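Local coordinates for hemin ABC transporter, periplasmic hemin-binding protein HutB (Vibrio cholerae, PDB 5KHL) that binds heme in the periplasm and probably hands it to an inner-membrane ABC transporter for import into the cell, at residues P73-S79 with I96-I101; R18-S24 with V40-S46; N164-S168 with N183-P187. All blocks are in the same frame, centred on the assembly; numbering follows the deposited sequence.

Contact 1 (P73-S79 with I96-I101)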
ATOM      1  N   PRO A  73      22.764   6.382 -11.896  1.00 59.46           N
ATOM      2  CA  PRO A  73      21.494   7.063 -11.680  1.00 59.41           C
ATOM      3  C   PRO A  73      21.741   8.510 -11.271  1.00 64.16           C
ATOM      4  O   PRO A  73      22.870   8.865 -10.935  1.00 70.27           O
ATOM      5  CB  PRO A  73      20.863   6.257 -10.541  1.00 47.56           C
ATOM      6  CG  PRO A  73      22.021   5.845  -9.735  1.00 48.78           C
ATOM      7  CD  PRO A  73      23.174   5.631 -10.694  1.00 54.53           C
ATOM      8  N   THR A  74      20.704   9.339 -11.310  1.00 58.87           N
ATOM      9  CA  THR A  74      20.799  10.705 -10.818  1.00 61.54           C
ATOM     10  C   THR A  74      19.979  10.865  -9.544  1.00 60.56           C
ATOM     11  O   THR A  74      20.247  11.738  -8.714  1.00 68.05           O
ATOM     12  CB  THR A  74      20.322  11.690 -11.865  1.00 64.51           C
ATOM     13  OG1 THR A  74      18.939  11.441 -12.138  1.00 60.81           O
ATOM     14  CG2 THR A  74      21.124  11.490 -13.142  1.00 66.38           C
ATOM     15  N   HIS A  75      18.981  10.003  -9.397  1.00 54.62           N
ATOM     16  CA  HIS A  75      18.130  10.018  -8.227  1.00 51.65           C
ATOM     17  C   HIS A  75      17.923   8.619  -7.690  1.00 55.91           C
ATOM     18  O   HIS A  75      17.848   7.639  -8.451  1.00 46.88           O
ATOM     19  CB  HIS A  75      16.775  10.634  -8.555  1.00 51.13           C
ATOM     20  CG  HIS A  75      16.854  12.043  -9.035  1.00 56.12           C
ATOM     21  ND1 HIS A  75      16.604  13.130  -8.222  1.00 68.92           N
ATOM     22  CD2 HIS A  75      17.154  12.556 -10.254  1.00 62.56           C
ATOM     23  CE1 HIS A  75      16.753  14.245  -8.912  1.00 73.31           C
ATOM     24  NE2 HIS A  75      17.085  13.921 -10.151  1.00 77.65           N
ATOM     25  N   LEU A  76      17.858   8.536  -6.368  1.00 45.54           N
ATOM     26  CA  LEU A  76      17.327   7.369  -5.700  1.00 41.77           C
ATOM     27  C   LEU A  76      16.193   7.881  -4.862  1.00 44.67           C
ATOM     28  O   LEU A  76      16.404   8.686  -3.950  1.00 48.17           O
ATOM     29  CB  LEU A  76      18.358   6.664  -4.828  1.00 42.81           C
ATOM     30  CG  LEU A  76      17.762   5.674  -3.826  1.00 40.30           C
ATOM     31  CD1 LEU A  76      17.112   4.484  -4.534  1.00 41.38           C
ATOM     32  CD2 LEU A  76      18.802   5.192  -2.851  1.00 45.28           C
ATOM     33  N   ILE A  77      14.986   7.433  -5.189  1.00 43.24           N
ATOM     34  CA  ILE A  77      13.798   7.905  -4.520  1.00 41.79           C
ATOM     35  C   ILE A  77      13.130   6.761  -3.774  1.00 39.02           C
ATOM     36  O   ILE A  77      12.812   5.724  -4.352  1.00 35.63           O
ATOM     37  CB  ILE A  77      12.796   8.533  -5.524  1.00 43.29           C
ATOM     38  CG1 ILE A  77      13.461   9.637  -6.337  1.00 44.70           C
ATOM     39  CG2 ILE A  77      11.585   9.108  -4.805  1.00 41.84           C
ATOM     40  CD1 ILE A  77      12.632  10.075  -7.542  1.00 45.49           C
ATOM     41  N   GLY A  78      12.875   6.962  -2.491  1.00 39.09           N
ATOM     42  CA  GLY A  78      12.107   5.984  -1.752  1.00 37.29           C
ATOM     43  C   GLY A  78      11.678   6.494  -0.399  1.00 42.79           C
ATOM     44  O   GLY A  78      11.783   7.693  -0.112  1.00 41.44           O
ATOM     45  N   SER A  79      11.182   5.584   0.434  1.00 37.96           N
ATOM     46  CA  SER A  79      10.719   5.944   1.767  1.00 45.07           C
ATOM     47  C   SER A  79      11.896   6.066   2.714  1.00 51.51           C
ATOM     48  O   SER A  79      13.029   5.816   2.340  1.00 56.64           O
ATOM     49  CB  SER A  79       9.732   4.918   2.305  1.00 37.30           C
ATOM     50  OG  SER A  79      10.407   3.739   2.695  1.00 42.29           O
ATOM     51  N   ILE A  96      24.649  11.280  -6.181  1.00 78.28           N
ATOM     52  CA  ILE A  96      23.280  10.856  -6.452  1.00 68.76           C
ATOM     53  C   ILE A  96      22.293  11.559  -5.508  1.00 71.43           C
ATOM     54  O   ILE A  96      22.473  11.538  -4.286  1.00 78.92           O
ATOM     55  CB  ILE A  96      23.098   9.329  -6.279  1.00 57.30           C
ATOM     56  CG1 ILE A  96      24.340   8.544  -6.743  1.00 61.17           C
ATOM     57  CG2 ILE A  96      21.822   8.879  -6.963  1.00 52.20           C
ATOM     58  CD1 ILE A  96      24.415   8.283  -8.216  1.00 58.78           C
ATOM     59  N   GLN A  97      21.245  12.166  -6.057  1.00 67.86           N
ATOM     60  CA  GLN A  97      20.192  12.724  -5.208  1.00 69.13           C
ATOM     61  C   GLN A  97      19.415  11.596  -4.519  1.00 64.68           C
ATOM     62  O   GLN A  97      18.796  10.748  -5.176  1.00 62.25           O
ATOM     63  CB  GLN A  97      19.237  13.615  -6.010  1.00 59.16           C
ATOM     64  CG  GLN A  97      19.562  15.106  -5.979  1.00 83.40           C
ATOM     65  CD  GLN A  97      18.339  15.980  -6.263  1.00 90.42           C
ATOM     66  OE1 GLN A  97      17.460  16.141  -5.412  1.00 89.05           O
ATOM     67  NE2 GLN A  97      18.283  16.546  -7.464  1.00 99.36           N
ATOM     68  N   VAL A  98      19.450  11.582  -3.191  1.00 56.80           N
ATOM     69  CA  VAL A  98      18.727  10.565  -2.446  1.00 60.30           C
ATOM     70  C   VAL A  98      17.498  11.195  -1.787  1.00 59.67           C
ATOM     71  O   VAL A  98      17.606  11.878  -0.765  1.00 56.68           O
ATOM     72  CB  VAL A  98      19.633   9.877  -1.394  1.00 61.60           C
ATOM     73  CG1 VAL A  98      18.865   8.807  -0.650  1.00 56.19           C
ATOM     74  CG2 VAL A  98      20.863   9.258  -2.064  1.00 64.49           C
ATOM     75  N   ASN A  99      16.336  10.969  -2.405  1.00 55.90           N
ATOM     76  CA  ASN A  99      15.081  11.575  -1.969  1.00 58.27           C
ATOM     77  C   ASN A  99      14.222  10.666  -1.123  1.00 56.81           C
ATOM     78  O   ASN A  99      13.617   9.720  -1.625  1.00 57.30           O
ATOM     79  CB  ASN A  99      14.250  12.020  -3.164  1.00 49.87           C
ATOM     80  CG  ASN A  99      15.012  12.899  -4.088  1.00 61.59           C
ATOM     81  OD1 ASN A  99      15.360  14.030  -3.739  1.00 76.79           O
ATOM     82  ND2 ASN A  99      15.293  12.395  -5.286  1.00 58.88           N
ATOM     83  N   VAL A 100      14.169  10.973   0.162  1.00 41.84           N
ATOM     84  CA  VAL A 100      13.227  10.349   1.060  1.00 50.92           C
ATOM     85  C   VAL A 100      11.888  11.059   0.901  1.00 53.70           C
ATOM     86  O   VAL A 100      11.813  12.294   0.837  1.00 60.08           O
ATOM     87  CB  VAL A 100      13.713  10.396   2.512  1.00 57.03           C
ATOM     88  CG1 VAL A 100      12.605   9.905   3.477  1.00 42.57           C
ATOM     89  CG2 VAL A 100      15.004   9.578   2.645  1.00 44.97           C
ATOM     90  N   ILE A 101      10.836  10.257   0.847  1.00 49.99           N
ATOM     91  CA  ILE A 101       9.560  10.683   0.325  1.00 39.72           C
ATOM     92  C   ILE A 101       8.482  10.186   1.290  1.00 38.85           C
ATOM     93  O   ILE A 101       8.771   9.327   2.116  1.00 39.26           O
ATOM     94  CB  ILE A 101       9.417  10.133  -1.129  1.00 47.55           C
ATOM     95  CG1 ILE A 101       9.078  11.255  -2.088  1.00 45.37           C
ATOM     96  CG2 ILE A 101       8.514   8.886  -1.235  1.00 41.19           C
ATOM     97  CD1 ILE A 101      10.217  12.187  -2.276  1.00 44.15           C
TER

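Contact 2 (R18-S24 with V40-S46)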
ATOM      1  N   ARG A  18      17.684   9.894 -14.602  1.00 54.40           N
ATOM      2  CA  ARG A  18      17.865   8.457 -14.422  1.00 60.69           C
ATOM      3  C   ARG A  18      17.446   8.114 -13.000  1.00 53.67           C
ATOM      4  O   ARG A  18      18.212   8.277 -12.052  1.00 58.12           O
ATOM      5  CB  ARG A  18      19.315   8.042 -14.701  1.00 52.73           C
ATOM      6  CG  ARG A  18      19.921   8.786 -15.893  1.00 62.42           C
ATOM      7  CD  ARG A  18      21.188   8.126 -16.425  1.00 64.04           C
ATOM      8  NE  ARG A  18      20.860   6.991 -17.279  1.00 59.86           N
ATOM      9  CZ  ARG A  18      21.040   5.727 -16.933  1.00 60.62           C
ATOM     10  NH1 ARG A  18      20.704   4.754 -17.769  1.00 63.16           N
ATOM     11  NH2 ARG A  18      21.560   5.441 -15.753  1.00 62.28           N
ATOM     12  N   ILE A  19      16.213   7.661 -12.851  1.00 47.70           N
ATOM     13  CA  ILE A  19      15.661   7.435 -11.528  1.00 49.36           C
ATOM     14  C   ILE A  19      15.682   5.970 -11.101  1.00 47.57           C
ATOM     15  O   ILE A  19      15.179   5.105 -11.815  1.00 41.96           O
ATOM     16  CB  ILE A  19      14.206   7.939 -11.456  1.00 42.70           C
ATOM     17  CG1 ILE A  19      14.183   9.468 -11.487  1.00 57.11           C
ATOM     18  CG2 ILE A  19      13.519   7.397 -10.228  1.00 38.87           C
ATOM     19  CD1 ILE A  19      12.814  10.053 -11.774  1.00 51.21           C
ATOM     20  N   VAL A  20      16.257   5.699  -9.930  1.00 49.71           N
ATOM     21  CA  VAL A  20      15.965   4.455  -9.243  1.00 39.37           C
ATOM     22  C   VAL A  20      14.802   4.653  -8.284  1.00 38.69           C
ATOM     23  O   VAL A  20      14.915   5.357  -7.278  1.00 39.87           O
ATOM     24  CB  VAL A  20      17.154   3.927  -8.463  1.00 53.48           C
ATOM     25  CG1 VAL A  20      16.747   2.645  -7.692  1.00 37.57           C
ATOM     26  CG2 VAL A  20      18.345   3.660  -9.410  1.00 42.38           C
ATOM     27  N   SER A  21      13.669   4.050  -8.611  1.00 40.26           N
ATOM     28  CA  SER A  21      12.540   4.090  -7.703  1.00 42.62           C
ATOM     29  C   SER A  21      12.602   2.912  -6.742  1.00 42.44           C
ATOM     30  O   SER A  21      12.611   1.749  -7.165  1.00 48.86           O
ATOM     31  CB  SER A  21      11.231   4.094  -8.467  1.00 35.97           C
ATOM     32  OG  SER A  21      10.206   3.739  -7.580  1.00 40.99           O
ATOM     33  N   ALA A  22      12.651   3.221  -5.449  1.00 34.35           N
ATOM     34  CA  ALA A  22      12.954   2.221  -4.438  1.00 41.62           C
ATOM     35  C   ALA A  22      11.703   1.717  -3.726  1.00 42.37           C
ATOM     36  O   ALA A  22      11.793   0.995  -2.731  1.00 41.21           O
ATOM     37  CB  ALA A  22      13.915   2.773  -3.447  1.00 37.75           C
ATOM     38  N   GLY A  23      10.540   2.097  -4.241  1.00 44.65           N
ATOM     39  CA  GLY A  23       9.283   1.705  -3.633  1.00 30.50           C
ATOM     40  C   GLY A  23       8.111   1.737  -4.586  1.00 37.60           C
ATOM     41  O   GLY A  23       7.989   2.649  -5.418  1.00 35.47           O
ATOM     42  N   SER A  24       7.251   0.727  -4.452  1.00 37.52           N
ATOM     43  CA  SER A  24       6.011   0.603  -5.218  1.00 38.61           C
ATOM     44  C   SER A  24       5.209   1.924  -5.265  1.00 45.49           C
ATOM     45  O   SER A  24       4.750   2.347  -6.331  1.00 49.70           O
ATOM     46  CB  SER A  24       5.156  -0.528  -4.631  1.00 31.88           C
ATOM     47  OG  SER A  24       4.032  -0.796  -5.447  1.00 45.38           O
ATOM     48  N   VAL A  40      15.305   4.117 -14.494  1.00 46.48           N
ATOM     49  CA  VAL A  40      16.354   3.215 -14.959  1.00 51.13           C
ATOM     50  C   VAL A  40      16.291   1.901 -14.203  1.00 40.50           C
ATOM     51  O   VAL A  40      16.858   0.919 -14.631  1.00 54.10           O
ATOM     52  CB  VAL A  40      17.763   3.812 -14.788  1.00 54.93           C
ATOM     53  CG1 VAL A  40      17.908   5.046 -15.643  1.00 51.02           C
ATOM     54  CG2 VAL A  40      18.047   4.117 -13.319  1.00 46.19           C
ATOM     55  N   ALA A  41      15.584   1.892 -13.078  1.00 57.32           N
ATOM     56  CA  ALA A  41      15.468   0.695 -12.251  1.00 47.60           C
ATOM     57  C   ALA A  41      14.404   0.891 -11.182  1.00 38.07           C
ATOM     58  O   ALA A  41      14.127   1.999 -10.775  1.00 44.79           O
ATOM     59  CB  ALA A  41      16.807   0.366 -11.609  1.00 40.91           C
ATOM     60  N   VAL A  42      13.835  -0.209 -10.714  1.00 40.74           N
ATOM     61  CA  VAL A  42      12.788  -0.197  -9.706  1.00 42.03           C
ATOM     62  C   VAL A  42      13.121  -1.247  -8.658  1.00 47.60           C
ATOM     63  O   VAL A  42      14.052  -2.015  -8.830  1.00 47.84           O
ATOM     64  CB  VAL A  42      11.393  -0.485 -10.309  1.00 38.21           C
ATOM     65  CG1 VAL A  42      11.157   0.383 -11.517  1.00 32.98           C
ATOM     66  CG2 VAL A  42      11.254  -1.951 -10.700  1.00 32.16           C
ATOM     67  N   ASP A  43      12.361  -1.286  -7.571  1.00 47.87           N
ATOM     68  CA  ASP A  43      12.624  -2.250  -6.512  1.00 37.87           C
ATOM     69  C   ASP A  43      11.782  -3.499  -6.757  1.00 32.08           C
ATOM     70  O   ASP A  43      10.996  -3.518  -7.689  1.00 47.90           O
ATOM     71  CB  ASP A  43      12.310  -1.641  -5.150  1.00 31.73           C
ATOM     72  CG  ASP A  43      10.822  -1.469  -4.942  1.00 41.27           C
ATOM     73  OD1 ASP A  43      10.226  -0.640  -5.648  1.00 37.11           O
ATOM     74  OD2 ASP A  43      10.246  -2.170  -4.098  1.00 33.83           O
ATOM     75  N   VAL A  44      11.927  -4.528  -5.926  1.00 38.01           N
ATOM     76  CA  VAL A  44      11.183  -5.771  -6.132  1.00 57.15           C
ATOM     77  C   VAL A  44       9.664  -5.590  -6.052  1.00 57.04           C
ATOM     78  O   VAL A  44       8.927  -6.260  -6.787  1.00 58.58           O
ATOM     79  CB  VAL A  44      11.586  -6.862  -5.116  1.00 59.91           C
ATOM     80  CG1 VAL A  44      13.013  -7.331  -5.378  1.00 65.37           C
ATOM     81  CG2 VAL A  44      11.428  -6.351  -3.688  1.00 63.48           C
ATOM     82  N   THR A  45       9.203  -4.692  -5.172  1.00 40.69           N
ATOM     83  CA  THR A  45       7.761  -4.473  -4.951  1.00 43.00           C
ATOM     84  C   THR A  45       7.101  -3.625  -6.040  1.00 41.55           C
ATOM     85  O   THR A  45       5.880  -3.530  -6.089  1.00 43.11           O
ATOM     86  CB  THR A  45       7.446  -3.777  -3.565  1.00 39.36           C
ATOM     87  OG1 THR A  45       7.845  -2.395  -3.580  1.00 41.84           O
ATOM     88  CG2 THR A  45       8.132  -4.470  -2.422  1.00 34.30           C
ATOM     89  N   SER A  46       7.906  -3.000  -6.899  1.00 42.63           N
ATOM     90  CA  SER A  46       7.369  -2.099  -7.917  1.00 39.45           C
ATOM     91  C   SER A  46       6.862  -2.867  -9.111  1.00 43.45           C
ATOM     92  O   SER A  46       7.399  -3.904  -9.452  1.00 43.65           O
ATOM     93  CB  SER A  46       8.417  -1.085  -8.380  1.00 32.66           C
ATOM     94  OG  SER A  46       8.580  -0.047  -7.439  1.00 40.37           O
TER

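Contact 3 (N164-S168 with N183-P187)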
ATOM      1  N   ASN A 164      -2.432 -11.492  12.827  1.00 55.83           N
ATOM      2  CA  ASN A 164      -2.410 -10.077  13.186  1.00 57.22           C
ATOM      3  C   ASN A 164      -3.575  -9.278  12.614  1.00 60.59           C
ATOM      4  O   ASN A 164      -4.285  -9.731  11.717  1.00 64.81           O
ATOM      5  CB  ASN A 164      -1.103  -9.433  12.741  1.00 58.99           C
ATOM      6  CG  ASN A 164      -0.036  -9.526  13.789  1.00 63.22           C
ATOM      7  OD1 ASN A 164       0.044 -10.510  14.516  1.00 65.18           O
ATOM      8  ND2 ASN A 164       0.783  -8.495  13.888  1.00 69.80           N
ATOM      9  N   VAL A 165      -3.761  -8.077  13.151  1.00 65.62           N
ATOM     10  CA  VAL A 165      -4.803  -7.189  12.672  1.00 44.55           C
ATOM     11  C   VAL A 165      -4.269  -5.767  12.447  1.00 45.09           C
ATOM     12  O   VAL A 165      -3.326  -5.330  13.102  1.00 43.51           O
ATOM     13  CB  VAL A 165      -5.981  -7.166  13.650  1.00 44.74           C
ATOM     14  CG1 VAL A 165      -5.596  -6.436  14.935  1.00 49.90           C
ATOM     15  CG2 VAL A 165      -7.214  -6.526  12.985  1.00 42.56           C
ATOM     16  N   ALA A 166      -4.861  -5.065  11.488  1.00 43.76           N
ATOM     17  CA  ALA A 166      -4.526  -3.669  11.263  1.00 42.18           C
ATOM     18  C   ALA A 166      -5.398  -2.773  12.107  1.00 45.36           C
ATOM     19  O   ALA A 166      -6.602  -2.667  11.875  1.00 40.82           O
ATOM     20  CB  ALA A 166      -4.679  -3.307   9.801  1.00 43.38           C
ATOM     21  N   GLY A 167      -4.782  -2.135  13.096  1.00 59.16           N
ATOM     22  CA  GLY A 167      -5.455  -1.128  13.889  1.00 55.41           C
ATOM     23  C   GLY A 167      -5.275   0.244  13.274  1.00 49.51           C
ATOM     24  O   GLY A 167      -5.167   0.378  12.054  1.00 46.40           O
ATOM     25  N   SER A 168      -5.235   1.263  14.125  1.00 45.55           N
ATOM     26  CA  SER A 168      -5.055   2.637  13.671  1.00 50.78           C
ATOM     27  C   SER A 168      -3.732   2.821  12.918  1.00 47.37           C
ATOM     28  O   SER A 168      -2.816   1.999  13.040  1.00 50.98           O
ATOM     29  CB  SER A 168      -5.102   3.596  14.856  1.00 51.66           C
ATOM     30  OG  SER A 168      -3.895   3.526  15.604  1.00 54.54           O
ATOM     31  N   ASN A 183     -13.654   0.216  11.144  1.00 48.64           N
ATOM     32  CA  ASN A 183     -12.613  -0.725  11.529  1.00 49.82           C
ATOM     33  C   ASN A 183     -12.660  -0.929  13.030  1.00 49.28           C
ATOM     34  O   ASN A 183     -12.095  -0.132  13.761  1.00 47.58           O
ATOM     35  CB  ASN A 183     -11.229  -0.231  11.123  1.00 40.52           C
ATOM     36  CG  ASN A 183     -10.139  -1.188  11.546  1.00 51.18           C
ATOM     37  OD1 ASN A 183     -10.412  -2.359  11.830  1.00 41.84           O
ATOM     38  ND2 ASN A 183      -8.895  -0.703  11.594  1.00 40.51           N
ATOM     39  N   PRO A 184     -13.314  -2.010  13.491  1.00 43.46           N
ATOM     40  CA  PRO A 184     -13.522  -2.214  14.934  1.00 46.51           C
ATOM     41  C   PRO A 184     -12.212  -2.228  15.723  1.00 49.72           C
ATOM     42  O   PRO A 184     -12.178  -1.904  16.913  1.00 51.35           O
ATOM     43  CB  PRO A 184     -14.216  -3.583  15.014  1.00 55.27           C
ATOM     44  CG  PRO A 184     -14.634  -3.924  13.610  1.00 59.78           C
ATOM     45  CD  PRO A 184     -13.715  -3.176  12.685  1.00 46.84           C
ATOM     46  N   ALA A 185     -11.130  -2.584  15.046  1.00 44.61           N
ATOM     47  CA  ALA A 185      -9.819  -2.606  15.677  1.00 55.94           C
ATOM     48  C   ALA A 185      -9.186  -1.223  15.850  1.00 56.94           C
ATOM     49  O   ALA A 185      -8.276  -1.080  16.663  1.00 45.85           O
ATOM     50  CB  ALA A 185      -8.873  -3.506  14.867  1.00 44.86           C
ATOM     51  N   SER A 186      -9.647  -0.221  15.093  1.00 64.36           N
ATOM     52  CA  SER A 186      -8.898   1.054  14.930  1.00 70.70           C
ATOM     53  C   SER A 186      -8.803   1.970  16.151  1.00 74.54           C
ATOM     54  O   SER A 186      -7.848   2.732  16.264  1.00 90.22           O
ATOM     55  CB  SER A 186      -9.457   1.880  13.750  1.00 78.10           C
ATOM     56  OG  SER A 186     -10.678   2.543  14.035  1.00 83.95           O
ATOM     57  N   PRO A 187      -9.783   1.930  17.059  1.00 56.38           N
ATOM     58  CA  PRO A 187      -9.500   2.676  18.292  1.00 53.66           C
ATOM     59  C   PRO A 187      -8.437   1.983  19.159  1.00 59.82           C
ATOM     60  O   PRO A 187      -7.337   2.509  19.346  1.00 64.68           O
ATOM     61  CB  PRO A 187     -10.853   2.704  19.004  1.00 51.31           C
ATOM     62  CG  PRO A 187     -11.621   1.533  18.409  1.00 64.30           C
ATOM     63  CD  PRO A 187     -11.179   1.465  16.987  1.00 51.25           C
TER
HETATM   64  O   HOH W   1      -8.534  -4.105  10.840  1.00 47.93           O

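Contact 1 (P73-S79 with I96-I101)
The imidazole of H75 stands beside the side chain of Q97, both projecting the same way from neighbouring parallel strands. Ring and amide planes lie 54° apart, and CE1 of H75 comes to 3.1 Å from NE2 of Q97 without forming a hydrogen bond. With CG beside the backbone N (chi1 -60°), the ring offers its ND1 edge to N99, two residues on from Q97 and on the same face, whose ND2 donates to ND1 of H75 at 3.3 Å. The two planes are nearly coplanar. CG1 of I77, the next bump on this face, pushes to 3.5 Å from the same ND2 of N99. The N99 amide is thus held between the H75 ring and the I77 side chain; I120 of helix 107-120 covers H75 and I77.

On the reverse face L76 meets V98 more loosely, its CD2 4.2 Å from CG1 of V98, and helix 85-93 packs on both. I96 lays its CD1 against P73, 3.2 Å from P73 O and 3.7 Å from P73 CG, the compact ring suiting a branched aliphatic partner, while CG2 packs on the T74 carbonyl. The backbones are laced in register: L76 N donates to Q97 O at 2.7 Å, and N99 N to L76 O. The strands and helix 85-93 make a beta-alpha-beta unit, the repeating element of a parallel Rossmann-like lobe.

Contact 2 (R18-S24 with V40-S46)
D43 reaches across to the bend at A22 and G23, its side chain filling the angle where strand 19-21 gives way to helix 24-32. CB lies 3.6 Å from A22 O, and CG, set between its own backbone N and carbonyl carbon (chi1 71°), packs against the A22 carbonyl carbon. Beyond it the carboxylate forks. OD1 comes to 3.1 Å from G23 N, at an angle too poor for a hydrogen bond, and accepts from S46 OG. OD2 turns back to its own loop and takes the backbone N of T45 at 2.9 Å from above the carboxylate plane, making an Asx turn. T45 in turn presents OG1 to S24 N at 3.3 Å, supplying an acceptor to a first-turn N-H of the helix that G23 N-caps.

At the other end V40 lays CG1 3.4 Å above the centre of the R18 guanidinium, whose NH2 bonds to E72 O. A valine methyl suits this flat face, as it needs no polar partner. V40 N donates to I19 O at 2.9 Å, and S21 N to A41 O. Strand 19-21, helix 24-32 and strand 39-42 form a beta-alpha-beta unit, with the helix N-terminus at the strand's C-terminal end, as in Rossmann-like domains.

Contact 3 (N164-S168 with N183-P187)
A type I beta turn from N183 to S186 sits against the end of strand 164-166, and N183 makes the link: its ND2 donates to A166 O at 3.0 Å, with an N-H...O angle of 164°. The acceptor lies close to the amide plane of N183, while the donor is tilted from the plane of the A166 carbonyl. With CG anti to the backbone N (chi1 179°), the amide extends from the turn toward the strand. A water donates to both A166 O, at 2.6 Å, and OD1 of N183, at 2.7 Å, so A166 O receives two bonds. The amide suits this buried place because it donates and accepts at once; ND2 also bonds to D173 of helix 171-178.

Strand 164-166 runs antiparallel between strands 152-156 and 192-194 in the mixed sheet of this lobe, and the turn belongs to the loop that leads from helix 171-178 back to strand 192-194. Small residues let that loop come close. A185 sets its methyl CB 3.9 Å from CG2 of V165, and L153 also packs on A185. At G167, which has no side chain to keep the loop off, the CA lies 4.0 Å from A185 O. S186 reinforces the turn itself, for its backbone N and its OG both donate to N183 O, the hydroxyl in the carbonyl plane. CB of S168 lies 3.2 Å from S186 O.

How the contacts relate
Contacts 1 and 2 belong to one four-stranded parallel sheet: their inner strands, 75-78 and 19-21, are neighbours, and I77 O with A22 N probably continues the bonding between them. Each joins an inner strand to an edge strand, yet contact 2 is buried and contact 1 only partly so, with exposed Q97 and V100 on its edge. Contact 3 lies across the centre of the chain, its centre about 30 Å from that of contact 2, in the mixed sheet of the other lobe. A regular backbone ladder dominates contact 1; in contact 2 a shorter one gives way to a polar loop at a helix start. Contact 3, buried but smaller, relies on one side-chain amide and a bridging water.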